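Long-range contacts in alpha-catenin-like protein hmp-1 (Caenorhabditis elegans, PDB 5H5M), which links the cadherin-catenin complex of adherens junctions to actin filaments and is required for cell migration during body enclosure and cell shape changes during body elongation: residues G5-N9 with C167-S171; R58-I62 with H110-A114; T126-I131 with K217-F221; S149-Q153 with A190-A194; L317-R321 with L361-V366. All coordinates share one frame; numbering follows the deposited sequence.

Contact 1 of 5, residues G5-N9 with C167-S171; sequences GDLIN and CQLSS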
# COMPACT_ATOMS: atom_id res chain seq x y z
N GLY A 5 14.75 2.10 10.81
CA GLY A 5 13.67 1.16 11.06
C GLY A 5 14.04 0.15 12.14
O GLY A 5 14.99 -0.61 11.99
N ASP A 6 13.28 0.15 13.23
CA ASP A 6 13.60 -0.69 14.37
C ASP A 6 13.05 -2.11 14.25
O ASP A 6 13.77 -3.08 14.47
CB ASP A 6 13.10 -0.05 15.66
CG ASP A 6 14.17 0.77 16.35
OD1 ASP A 6 15.35 0.69 15.94
OD2 ASP A 6 13.84 1.50 17.31
N LEU A 7 11.77 -2.22 13.89
CA LEU A 7 11.12 -3.53 13.82
C LEU A 7 11.79 -4.46 12.81
O LEU A 7 11.88 -5.66 13.03
CB LEU A 7 9.63 -3.38 13.47
CG LEU A 7 8.85 -4.68 13.31
CD1 LEU A 7 8.98 -5.56 14.55
CD2 LEU A 7 7.38 -4.42 13.01
N ILE A 8 12.27 -3.90 11.70
CA ILE A 8 12.91 -4.72 10.68
C ILE A 8 14.30 -5.16 11.14
O ILE A 8 14.74 -6.26 10.82
CB ILE A 8 12.99 -3.99 9.32
CG1 ILE A 8 13.31 -4.99 8.20
CG2 ILE A 8 13.99 -2.84 9.35
CD1 ILE A 8 12.27 -6.09 8.07
N ASN A 9 14.97 -4.31 11.91
CA ASN A 9 16.28 -4.66 12.44
C ASN A 9 16.16 -5.68 13.57
O ASN A 9 17.00 -6.57 13.70
CB ASN A 9 17.02 -3.41 12.92
CG ASN A 9 17.47 -2.52 11.78
OD1 ASN A 9 17.64 -2.99 10.65
ND2 ASN A 9 17.66 -1.24 12.06
N CYS A 167 8.64 3.25 7.00
CA CYS A 167 10.05 3.30 7.37
C CYS A 167 10.45 2.23 8.39
O CYS A 167 11.61 1.82 8.44
CB CYS A 167 10.38 4.69 7.92
SG CYS A 167 10.29 6.00 6.66
N GLN A 168 9.49 1.77 9.18
CA GLN A 168 9.75 0.75 10.20
C GLN A 168 10.22 -0.57 9.60
O GLN A 168 10.89 -1.36 10.27
CB GLN A 168 8.50 0.50 11.04
CG GLN A 168 7.75 1.74 11.48
CD GLN A 168 6.57 1.40 12.36
OE1 GLN A 168 6.45 0.28 12.86
NE2 GLN A 168 5.68 2.37 12.56
N LEU A 169 9.86 -0.83 8.35
CA LEU A 169 10.13 -2.12 7.74
C LEU A 169 11.23 -2.07 6.70
O LEU A 169 11.46 -3.05 5.98
CB LEU A 169 8.85 -2.69 7.12
CG LEU A 169 7.68 -2.86 8.09
CD1 LEU A 169 6.59 -3.64 7.42
CD2 LEU A 169 8.13 -3.56 9.36
N SER A 170 11.92 -0.94 6.61
CA SER A 170 13.03 -0.81 5.68
C SER A 170 14.36 -0.66 6.43
O SER A 170 14.45 0.10 7.39
CB SER A 170 12.82 0.38 4.75
OG SER A 170 13.93 0.53 3.87
N SER A 171 15.37 -1.40 5.98
CA SER A 171 16.71 -1.28 6.55
C SER A 171 17.55 -0.32 5.71
O SER A 171 18.73 -0.11 5.98
CB SER A 171 17.39 -2.65 6.64
OG SER A 171 17.77 -3.11 5.35
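Ile-8 presses its branched side chain against the backbone of residues 168-170, and the fit is close. Its CG1 lies 3.5 Å from Leu-169 O. A chi1 of -165° sets CG1 opposite the backbone N and turns CG2 to the other side, where it meets Ser-170 O at 3.6 Å. Beneath this, Ile-8 N donates to Gln-168 O over 3.2 Å. The carbonyl points almost straight at the nitrogen, although the N-H itself is bent away from the line (138°). Gly-5 CA comes 3.4 Å from Cys-167 O; a side chain there would probably run into neighbouring carbonyls, though Gly-5 is poorly ordered. Leu-7 and Leu-169 run side by side in the same direction, their CD2 methyls 3.8 Å apart, and both are buried against Ile-48 of helix 27-49; leucine suits this greasy floor of the helical M domain. The Asn-9 side is looser: its OD1 approaches exposed Ser-171 CB no closer than 4.0 Å, and polar residues suit this solvent side. A first-turn amide has no carbonyl one turn earlier in its helix, so the loop after helix 142-166 supplies one: a single polar link holds helix 6-17, and van der Waals packing against side chains and backbone does the rest.

Contact 2 of 5, residues R58-I62 with H110-A114; sequences RKQKI and HLRRA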
# COMPACT_ATOMS: atom_id res chain seq x y z
N ARG A 58 -5.53 -9.29 7.48
CA ARG A 58 -4.07 -9.23 7.60
C ARG A 58 -3.68 -9.01 9.07
O ARG A 58 -2.63 -9.47 9.52
CB ARG A 58 -3.50 -8.11 6.72
CG ARG A 58 -1.99 -8.23 6.50
CD ARG A 58 -1.56 -7.63 5.17
NE ARG A 58 -1.53 -8.63 4.10
CZ ARG A 58 -2.09 -8.46 2.90
NH1 ARG A 58 -2.73 -7.34 2.62
NH2 ARG A 58 -2.01 -9.42 2.00
N LYS A 59 -4.54 -8.31 9.80
CA LYS A 59 -4.38 -8.11 11.23
C LYS A 59 -4.32 -9.44 11.98
O LYS A 59 -3.47 -9.64 12.84
CB LYS A 59 -5.53 -7.25 11.76
CG LYS A 59 -5.55 -7.06 13.27
CD LYS A 59 -6.87 -6.41 13.69
CE LYS A 59 -6.86 -6.03 15.16
NZ LYS A 59 -6.54 -7.18 16.04
N GLN A 60 -5.22 -10.36 11.64
CA GLN A 60 -5.29 -11.63 12.34
C GLN A 60 -4.13 -12.55 11.99
O GLN A 60 -3.70 -13.36 12.81
CB GLN A 60 -6.63 -12.33 12.05
CG GLN A 60 -7.86 -11.65 12.67
CD GLN A 60 -7.72 -11.32 14.16
OE1 GLN A 60 -6.91 -11.91 14.88
NE2 GLN A 60 -8.52 -10.37 14.63
N LYS A 61 -3.61 -12.44 10.77
CA LYS A 61 -2.46 -13.24 10.37
C LYS A 61 -1.23 -12.84 11.17
O LYS A 61 -0.45 -13.68 11.60
CB LYS A 61 -2.18 -13.11 8.87
CG LYS A 61 -3.19 -13.84 8.00
CD LYS A 61 -2.82 -13.74 6.52
CE LYS A 61 -3.45 -12.51 5.90
NZ LYS A 61 -3.56 -12.60 4.41
N ILE A 62 -1.07 -11.53 11.36
CA ILE A 62 0.03 -10.99 12.14
C ILE A 62 -0.05 -11.45 13.59
O ILE A 62 0.95 -11.88 14.18
CB ILE A 62 0.05 -9.45 12.09
CG1 ILE A 62 0.34 -8.98 10.66
CG2 ILE A 62 1.08 -8.88 13.06
CD1 ILE A 62 0.32 -7.49 10.49
N HIS A 110 3.83 -10.85 6.25
CA HIS A 110 2.58 -10.25 6.69
C HIS A 110 2.73 -8.76 7.02
O HIS A 110 1.88 -7.95 6.67
CB HIS A 110 2.03 -10.99 7.90
CG HIS A 110 1.51 -12.36 7.59
ND1 HIS A 110 1.64 -13.42 8.46
CD2 HIS A 110 0.86 -12.84 6.50
CE1 HIS A 110 1.09 -14.50 7.91
NE2 HIS A 110 0.61 -14.17 6.73
N LEU A 111 3.82 -8.42 7.70
CA LEU A 111 4.07 -7.04 8.10
C LEU A 111 4.35 -6.16 6.88
O LEU A 111 3.81 -5.05 6.78
CB LEU A 111 5.25 -6.97 9.08
CG LEU A 111 5.07 -7.66 10.43
CD1 LEU A 111 6.41 -7.84 11.12
CD2 LEU A 111 4.11 -6.88 11.32
N ARG A 112 5.19 -6.65 5.98
CA ARG A 112 5.53 -5.91 4.77
C ARG A 112 4.28 -5.60 3.97
O ARG A 112 4.10 -4.48 3.49
CB ARG A 112 6.53 -6.69 3.90
CG ARG A 112 7.91 -6.89 4.51
CD ARG A 112 8.65 -5.58 4.77
NE ARG A 112 9.58 -5.25 3.69
CZ ARG A 112 9.31 -4.42 2.69
NH1 ARG A 112 8.13 -3.82 2.63
NH2 ARG A 112 10.22 -4.18 1.75
N ARG A 113 3.40 -6.58 3.85
CA ARG A 113 2.20 -6.44 3.04
C ARG A 113 1.13 -5.61 3.75
O ARG A 113 0.22 -5.08 3.12
CB ARG A 113 1.65 -7.81 2.64
CG ARG A 113 2.53 -8.53 1.63
CD ARG A 113 1.92 -9.82 1.12
NE ARG A 113 2.77 -10.45 0.12
CZ ARG A 113 2.42 -11.49 -0.62
NH1 ARG A 113 1.22 -12.04 -0.47
NH2 ARG A 113 3.26 -12.00 -1.51
N ALA A 114 1.26 -5.51 5.08
CA ALA A 114 0.39 -4.61 5.84
C ALA A 114 0.74 -3.17 5.49
O ALA A 114 -0.14 -2.31 5.37
CB ALA A 114 0.54 -4.86 7.34
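Lys-61 lays its CB squarely over the ring of His-110, 3.6 Å from the centroid and only 9° off the ring normal, a CH-pi contact in which the aliphatic part of the lysine does the covering. The extended start of the chain brings its CD to 3.5 Å from His-110 NE2, and a bend beyond CG then carries the ammonium end away. Lysine suits this partly exposed border because its methylenes cover the ring while NZ turns to Asn-57 in a weak hydrogen bond. Deeper in, Ile-62 sends CG1 past His-110 CB at 3.8 Å, and its CD1 settles 3.9 Å from Leu-111 CD2 and beside the methyl of Ala-114. These residues lie on helices 56-80 and 92-122, which run antiparallel here at 153°, as neighbours do in the helical bundles of the vinculin/alpha-catenin family; Ser-45 and Ala-49 of helix 27-49 also pack on Ile-62. On the other flank, small Ala-114 lets Arg-58 lie close to the helix, CD 3.5 Å from Ala-114 N. A bend at chi3 (-93°) then swings the guanidinium so that Arg-113 CB lies over one face, 3.6 Å from Arg-58 NE. The two guanidinium groups stand nearly perpendicular, and Arg-58 NH2 is 4.8 Å from Arg-113 NH1. Their like charges are probably tolerated because each has its own salt bridge, Arg-58 with Asp-117 and Arg-113 with Asp-239.

Contact 3 of 5, residues T126-I131 with K217-F221; sequences TRTPLI and KNAWF
With its CG turned away from the backbone N (chi1 -178°), Leu-130 reaches across to helix 207-233, while Phe-221, its CG beside the backbone N (chi1 -80°), slides its ring in between Leu-130 and Arg-127. This sandwich fastens the start of helix 128-137 to helix 207-233 in the helical-bundle architecture of the alpha-catenin M domain. On one face of the ring, Leu-130 CD2 sits 4.2 Å from the Phe-221 centroid in a CH-pi contact. Over the opposite face the guanidinium of Arg-127 lies nearly flat, centres 4.5 Å apart and planes at 17°, an off-centre cation-pi stack. Arginine suits this exposed border, since its flat cation can cover an aromatic face. The ring's margin is occupied too: Ile-131 CD1 approaches Phe-221 CE2 at 4.1 Å, and Thr-126 O lies 3.5 Å from Phe-221 CE1, near the ring plane. Were Phe-221 an alanine, the space between Leu-130 and Arg-127 is likely to be left unfilled, and the guanidinium, without its stacking surface, set free to turn. Leu-130 CD2 also touches the buried indole, 3.6 Å from Trp-220 CD1. Tryptophan brings a polar N-H into this apolar setting, and a water answers it: lying in the indole plane, the water accepts from Trp-220 NE1 at 2.8 Å and donates to Thr-126 O at 2.7 Å.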
# COMPACT_ATOMS: atom_id res chain seq x y z
N THR A 126 -2.87 10.47 -6.27
CA THR A 126 -2.25 11.60 -5.57
C THR A 126 -2.44 12.93 -6.31
O THR A 126 -1.98 13.97 -5.85
CB THR A 126 -0.75 11.36 -5.36
OG1 THR A 126 -0.12 11.13 -6.63
CG2 THR A 126 -0.51 10.17 -4.46
N ARG A 127 -3.12 12.89 -7.45
CA ARG A 127 -3.31 14.10 -8.24
C ARG A 127 -4.69 14.74 -8.03
O ARG A 127 -4.78 15.94 -7.79
CB ARG A 127 -3.10 13.82 -9.73
CG ARG A 127 -2.17 14.84 -10.39
CD ARG A 127 -2.18 14.77 -11.92
NE ARG A 127 -1.76 16.04 -12.51
CZ ARG A 127 -0.51 16.49 -12.55
NH1 ARG A 127 0.48 15.77 -12.04
NH2 ARG A 127 -0.24 17.66 -13.12
N THR A 128 -5.74 13.93 -8.12
CA THR A 128 -7.11 14.44 -8.12
C THR A 128 -7.52 15.35 -6.94
O THR A 128 -8.16 16.37 -7.17
CB THR A 128 -8.13 13.27 -8.19
OG1 THR A 128 -7.83 12.45 -9.33
CG2 THR A 128 -9.55 13.79 -8.31
N PRO A 129 -7.16 14.98 -5.69
CA PRO A 129 -7.62 15.85 -4.59
C PRO A 129 -7.17 17.31 -4.71
O PRO A 129 -7.97 18.20 -4.41
CB PRO A 129 -6.99 15.20 -3.36
CG PRO A 129 -6.81 13.77 -3.73
CD PRO A 129 -6.47 13.78 -5.19
N LEU A 130 -5.94 17.55 -5.15
CA LEU A 130 -5.45 18.91 -5.31
C LEU A 130 -6.05 19.57 -6.55
O LEU A 130 -6.37 20.76 -6.53
CB LEU A 130 -3.92 18.94 -5.39
CG LEU A 130 -3.32 20.34 -5.50
CD1 LEU A 130 -3.86 21.24 -4.40
CD2 LEU A 130 -1.80 20.29 -5.46
N ILE A 131 -6.20 18.80 -7.62
CA ILE A 131 -6.78 19.31 -8.85
C ILE A 131 -8.21 19.77 -8.63
O ILE A 131 -8.60 20.85 -9.08
CB ILE A 131 -6.74 18.25 -9.97
CG1 ILE A 131 -5.30 17.93 -10.35
CG2 ILE A 131 -7.52 18.72 -11.19
CD1 ILE A 131 -4.50 19.16 -10.74
N LYS A 217 1.10 24.49 -6.01
CA LYS A 217 0.70 23.27 -6.70
C LYS A 217 1.91 22.48 -7.16
O LYS A 217 2.02 21.28 -6.91
CB LYS A 217 -0.20 23.60 -7.89
CG LYS A 217 -0.44 22.43 -8.83
CD LYS A 217 -0.93 22.93 -10.18
CE LYS A 217 -1.07 21.80 -11.18
NZ LYS A 217 -1.55 22.30 -12.50
N ASN A 218 2.83 23.16 -7.84
CA ASN A 218 4.01 22.51 -8.40
C ASN A 218 4.98 22.02 -7.33
O ASN A 218 5.56 20.94 -7.46
CB ASN A 218 4.71 23.45 -9.37
CG ASN A 218 3.88 23.73 -10.61
OD1 ASN A 218 3.17 22.86 -11.10
ND2 ASN A 218 3.95 24.96 -11.10
N ALA A 219 5.15 22.81 -6.27
CA ALA A 219 6.01 22.40 -5.16
C ALA A 219 5.45 21.15 -4.50
O ALA A 219 6.20 20.25 -4.12
CB ALA A 219 6.14 23.53 -4.15
N TRP A 220 4.13 21.09 -4.38
CA TRP A 220 3.46 19.94 -3.78
C TRP A 220 3.66 18.68 -4.62
O TRP A 220 4.11 17.65 -4.10
CB TRP A 220 1.97 20.22 -3.60
CG TRP A 220 1.23 19.04 -3.06
CD1 TRP A 220 0.52 18.11 -3.78
CD2 TRP A 220 1.13 18.64 -1.69
NE1 TRP A 220 -0.01 17.17 -2.94
CE2 TRP A 220 0.34 17.47 -1.65
CE3 TRP A 220 1.62 19.16 -0.49
CZ2 TRP A 220 0.04 16.81 -0.46
CZ3 TRP A 220 1.32 18.51 0.70
CH2 TRP A 220 0.54 17.35 0.70
N PHE A 221 3.33 18.76 -5.90
CA PHE A 221 3.44 17.61 -6.79
C PHE A 221 4.89 17.14 -6.96
O PHE A 221 5.13 15.96 -7.20
CB PHE A 221 2.83 17.93 -8.16
CG PHE A 221 1.34 17.82 -8.20
CD1 PHE A 221 0.68 16.91 -7.38
CD2 PHE A 221 0.58 18.62 -9.05
CE1 PHE A 221 -0.70 16.80 -7.42
CE2 PHE A 221 -0.80 18.51 -9.08
CZ PHE A 221 -1.44 17.60 -8.27
O HOH W 1 -1.05 14.59 -3.34

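Contact 4 of 5, residues S149-Q153 with A190-A194; sequences SKMFQ and APQVA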
# COMPACT_ATOMS: atom_id res chain seq x y z
N SER A 149 -10.73 21.48 0.25
CA SER A 149 -9.63 21.82 1.14
C SER A 149 -9.51 20.78 2.25
O SER A 149 -8.43 20.28 2.54
CB SER A 149 -9.82 23.21 1.74
OG SER A 149 -8.84 23.48 2.73
N LYS A 150 -10.65 20.48 2.87
CA LYS A 150 -10.71 19.49 3.94
C LYS A 150 -10.26 18.12 3.45
O LYS A 150 -9.47 17.44 4.11
CB LYS A 150 -12.13 19.42 4.50
CG LYS A 150 -12.33 18.35 5.56
CD LYS A 150 -13.77 18.35 6.05
CE LYS A 150 -14.03 17.23 7.04
NZ LYS A 150 -15.44 17.22 7.51
N MET A 151 -10.76 17.71 2.29
CA MET A 151 -10.42 16.42 1.71
C MET A 151 -8.94 16.34 1.35
O MET A 151 -8.28 15.33 1.61
CB MET A 151 -11.27 16.13 0.47
CG MET A 151 -12.76 16.07 0.76
SD MET A 151 -13.15 14.99 2.15
CE MET A 151 -12.57 13.41 1.53
N PHE A 152 -8.42 17.41 0.75
CA PHE A 152 -7.00 17.46 0.40
C PHE A 152 -6.12 17.32 1.64
O PHE A 152 -5.11 16.60 1.61
CB PHE A 152 -6.67 18.77 -0.32
CG PHE A 152 -5.19 19.06 -0.38
CD1 PHE A 152 -4.39 18.42 -1.31
CD2 PHE A 152 -4.61 19.96 0.51
CE1 PHE A 152 -3.03 18.68 -1.37
CE2 PHE A 152 -3.25 20.21 0.46
CZ PHE A 152 -2.46 19.58 -0.48
N GLN A 153 -6.49 18.00 2.72
CA GLN A 153 -5.72 17.95 3.96
C GLN A 153 -5.72 16.55 4.56
O GLN A 153 -4.68 16.06 5.01
CB GLN A 153 -6.26 18.96 4.97
CG GLN A 153 -5.53 18.95 6.31
CD GLN A 153 -4.09 19.41 6.20
OE1 GLN A 153 -3.81 20.51 5.72
NE2 GLN A 153 -3.16 18.57 6.65
N ALA A 190 1.23 21.14 3.25
CA ALA A 190 -0.19 20.85 3.04
C ALA A 190 -1.17 21.95 3.52
O ALA A 190 -2.06 22.34 2.77
CB ALA A 190 -0.55 19.52 3.71
N PRO A 191 -1.02 22.44 4.77
CA PRO A 191 -1.99 23.46 5.17
C PRO A 191 -1.80 24.78 4.43
O PRO A 191 -2.73 25.58 4.32
CB PRO A 191 -1.73 23.65 6.67
CG PRO A 191 -0.84 22.51 7.08
CD PRO A 191 -0.07 22.14 5.85
N GLN A 192 -0.58 25.01 3.93
CA GLN A 192 -0.28 26.22 3.18
C GLN A 192 -0.87 26.13 1.78
O GLN A 192 -1.36 27.13 1.24
CB GLN A 192 1.23 26.45 3.12
CG GLN A 192 1.89 26.53 4.48
CD GLN A 192 3.40 26.64 4.40
OE1 GLN A 192 3.98 26.60 3.31
NE2 GLN A 192 4.05 26.77 5.55
N VAL A 193 -0.80 24.94 1.19
CA VAL A 193 -1.42 24.69 -0.11
C VAL A 193 -2.92 24.93 -0.03
O VAL A 193 -3.51 25.57 -0.90
CB VAL A 193 -1.15 23.26 -0.61
CG1 VAL A 193 -1.96 22.96 -1.87
CG2 VAL A 193 0.33 23.05 -0.87
N ALA A 194 -3.54 24.42 1.04
CA ALA A 194 -4.96 24.61 1.27
C ALA A 194 -5.32 26.10 1.34
O ALA A 194 -6.24 26.55 0.67
CB ALA A 194 -5.40 23.90 2.54
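Phe-152 points the rim of its ring into the helix opposite: CZ meets Val-193 CG1 at 3.7 Å, and Ala-190 O lies in the ring plane, 3.4 Å from Phe-152 CE2. A chi1 of 165° swings the phenyl group out across the interface. Beside it, Ser-149 OG rests 3.5 Å from Ala-194 CB, and these two small residues let their CA atoms come within 5.4 Å. At the outer border a bend at chi2 (66°) brings the amide of Gln-153 to Pro-191, with OE1 3.5 Å from Pro-191 CA, while NE2 is held by Asn-157. Behind this first shell, helices 142-166 and 173-202 run antiparallel at 162°, neighbours in the four-helix-bundle fold. The second is kinked where Pro-191, having no N-H, cannot bond to the turn before. Trp-220 of helix 207-233 meets Phe-152 edge-to-face, and Leu-130 and Leu-133 of helix 128-137 also pack on it. Shortening Phe-152 to a serine is likely to uncover Val-193 and deprive Trp-220 of its aromatic partner. Since Ala-190 O already accepts from Ala-194 N, the ring edge adds a weakly polar touch to a satisfied carbonyl, and the pairing of the two helices here rests on shape and apolar surface more than on polar bonds.

Contact 5 of 5, residues L317-R321 with L361-V366; sequences LKTQR and LVHDAV
Leu-317 and Ala-365 mesh at the centre of an antiparallel helix pair, helices 305-339 and 345-374, part of the helical-bundle fold of the vinculin/alpha-catenin family. The local axes pass 10.4 Å apart, with their directions at 147°. Each helix has a local irregularity: residues 317-321 form a wider pi-type turn, which still presents Leu-317 and Arg-321 toward the same partner helix, and in that partner the bond from Ala-365 N to Leu-361 O is weak.

Apolar contacts come first. The first torsion of Leu-317, 179°, carries CG toward the partner helix, and chi2 (61°) then divides the two methyls between different neighbours. CD1 of Leu-317 touches Ala-365 CB at 3.7 Å and Val-362 CG1 at 4.1 Å, whereas CD2 leans toward Val-366 CG2, also at 4.1 Å. The residue types fit the geometry: alanine lets the leucine approach the opposite backbone, and the beta-branched valines line the sides of the place it enters. The core goes on beyond the pair, with Cys-291 against Leu-317, and Ile-283, Ala-287 and Ile-248 against Val-362.

The second kind joins the stem of a charged side chain to a hydrophobic surface. Arg-321 suits the border because its methylenes can pack there; Leu-361 O is met by the methylene CD of Arg-321, at 3.8 Å. A bend at chi2 keeps the stem close to the partner helix: Arg-321 CG rests 3.8 Å from Ala-365 CB, and the next carbon, Arg-321 CD, is 4.2 Å from Leu-361 CG.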
# COMPACT_ATOMS: atom_id res chain seq x y z
N LEU A 317 -2.83 -3.14 -20.40
CA LEU A 317 -3.58 -2.62 -19.26
C LEU A 317 -3.78 -1.12 -19.38
O LEU A 317 -4.90 -0.62 -19.31
CB LEU A 317 -2.87 -2.96 -17.95
CG LEU A 317 -3.55 -2.45 -16.68
CD1 LEU A 317 -4.94 -3.05 -16.53
CD2 LEU A 317 -2.69 -2.74 -15.44
N LYS A 318 -2.68 -0.40 -19.58
CA LYS A 318 -2.69 1.06 -19.56
C LYS A 318 -3.44 1.70 -20.73
O LYS A 318 -4.23 2.62 -20.53
CB LYS A 318 -1.26 1.60 -19.52
CG LYS A 318 -1.19 3.12 -19.51
CD LYS A 318 0.11 3.62 -18.91
CE LYS A 318 0.10 5.13 -18.74
NZ LYS A 318 1.36 5.62 -18.12
N THR A 319 -3.19 1.23 -21.95
CA THR A 319 -3.72 1.89 -23.13
C THR A 319 -5.01 1.27 -23.67
O THR A 319 -5.65 1.83 -24.56
CB THR A 319 -2.69 1.92 -24.28
OG1 THR A 319 -2.54 0.60 -24.84
CG2 THR A 319 -1.34 2.41 -23.78
N GLN A 320 -5.40 0.11 -23.13
CA GLN A 320 -6.63 -0.55 -23.59
C GLN A 320 -7.60 -0.87 -22.45
O GLN A 320 -8.71 -0.35 -22.41
CB GLN A 320 -6.30 -1.84 -24.35
CG GLN A 320 -5.59 -1.63 -25.68
CD GLN A 320 -5.31 -2.95 -26.39
OE1 GLN A 320 -5.64 -4.02 -25.88
NE2 GLN A 320 -4.71 -2.86 -27.56
N ARG A 321 -7.17 -1.74 -21.53
CA ARG A 321 -8.07 -2.27 -20.51
C ARG A 321 -8.63 -1.19 -19.58
O ARG A 321 -9.81 -1.22 -19.24
CB ARG A 321 -7.35 -3.34 -19.68
CG ARG A 321 -6.85 -4.53 -20.50
CD ARG A 321 -8.00 -5.29 -21.14
NE ARG A 321 -7.53 -6.37 -22.00
CZ ARG A 321 -7.48 -6.30 -23.33
NH1 ARG A 321 -7.87 -5.19 -23.95
NH2 ARG A 321 -7.05 -7.33 -24.04
N LEU A 361 -11.58 -7.29 -16.91
CA LEU A 361 -10.69 -6.63 -17.86
C LEU A 361 -9.39 -6.19 -17.19
O LEU A 361 -8.30 -6.56 -17.62
CB LEU A 361 -11.38 -5.41 -18.48
CG LEU A 361 -12.03 -5.44 -19.86
CD1 LEU A 361 -12.78 -6.74 -20.09
CD2 LEU A 361 -12.96 -4.25 -20.00
N VAL A 362 -9.53 -5.41 -16.13
CA VAL A 362 -8.39 -4.90 -15.39
C VAL A 362 -7.65 -6.01 -14.65
O VAL A 362 -6.42 -6.10 -14.70
CB VAL A 362 -8.82 -3.82 -14.37
CG1 VAL A 362 -7.65 -3.39 -13.50
CG2 VAL A 362 -9.43 -2.62 -15.09
N HIS A 363 -8.41 -6.87 -13.98
CA HIS A 363 -7.86 -7.90 -13.11
C HIS A 363 -7.03 -8.95 -13.87
O HIS A 363 -5.92 -9.28 -13.45
CB HIS A 363 -9.00 -8.58 -12.34
CG HIS A 363 -8.53 -9.47 -11.23
ND1 HIS A 363 -8.78 -10.83 -11.21
CD2 HIS A 363 -7.84 -9.20 -10.10
CE1 HIS A 363 -8.26 -11.36 -10.12
NE2 HIS A 363 -7.68 -10.39 -9.42
N ASP A 364 -7.58 -9.47 -14.97
CA ASP A 364 -6.86 -10.42 -15.81
C ASP A 364 -5.57 -9.83 -16.35
O ASP A 364 -4.53 -10.50 -16.40
CB ASP A 364 -7.72 -10.88 -16.99
CG ASP A 364 -8.71 -11.98 -16.62
OD1 ASP A 364 -8.54 -12.60 -15.55
OD2 ASP A 364 -9.64 -12.22 -17.40
N ALA A 365 -5.64 -8.56 -16.75
CA ALA A 365 -4.48 -7.87 -17.31
C ALA A 365 -3.38 -7.73 -16.27
O ALA A 365 -2.20 -7.82 -16.59
CB ALA A 365 -4.89 -6.51 -17.86
N VAL A 366 -3.77 -7.52 -15.02
CA VAL A 366 -2.81 -7.46 -13.92
C VAL A 366 -2.15 -8.82 -13.73
O VAL A 366 -0.93 -8.90 -13.52
CB VAL A 366 -3.47 -6.99 -12.61
CG1 VAL A 366 -2.55 -7.22 -11.42
CG2 VAL A 366 -3.85 -5.52 -12.71

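How the contacts relate
From the N terminus, contact 1 closes a long loop, joining the start of helix 6-17 to the turn after helix 142-166. Contact 2 lies wholly within that loop, pairing helices 56-80 and 92-122, and touches contact 1 where Leu-169 and Leu-7 meet Leu-111. Contact 3 opens before contact 1 has closed and ends after it, so the two cross; contact 4 crosses contact 1 likewise. Contact 4 is enclosed by contact 3, and Trp-220 touches Phe-152 and Ala-190 while Leu-130 touches Val-193, so helices 128-137, 142-166, 173-202 and 207-233 share a core. Contact 5 follows in series, pairing helices 305-339 and 345-374, on the opposite side of the chain's centre from contact 1.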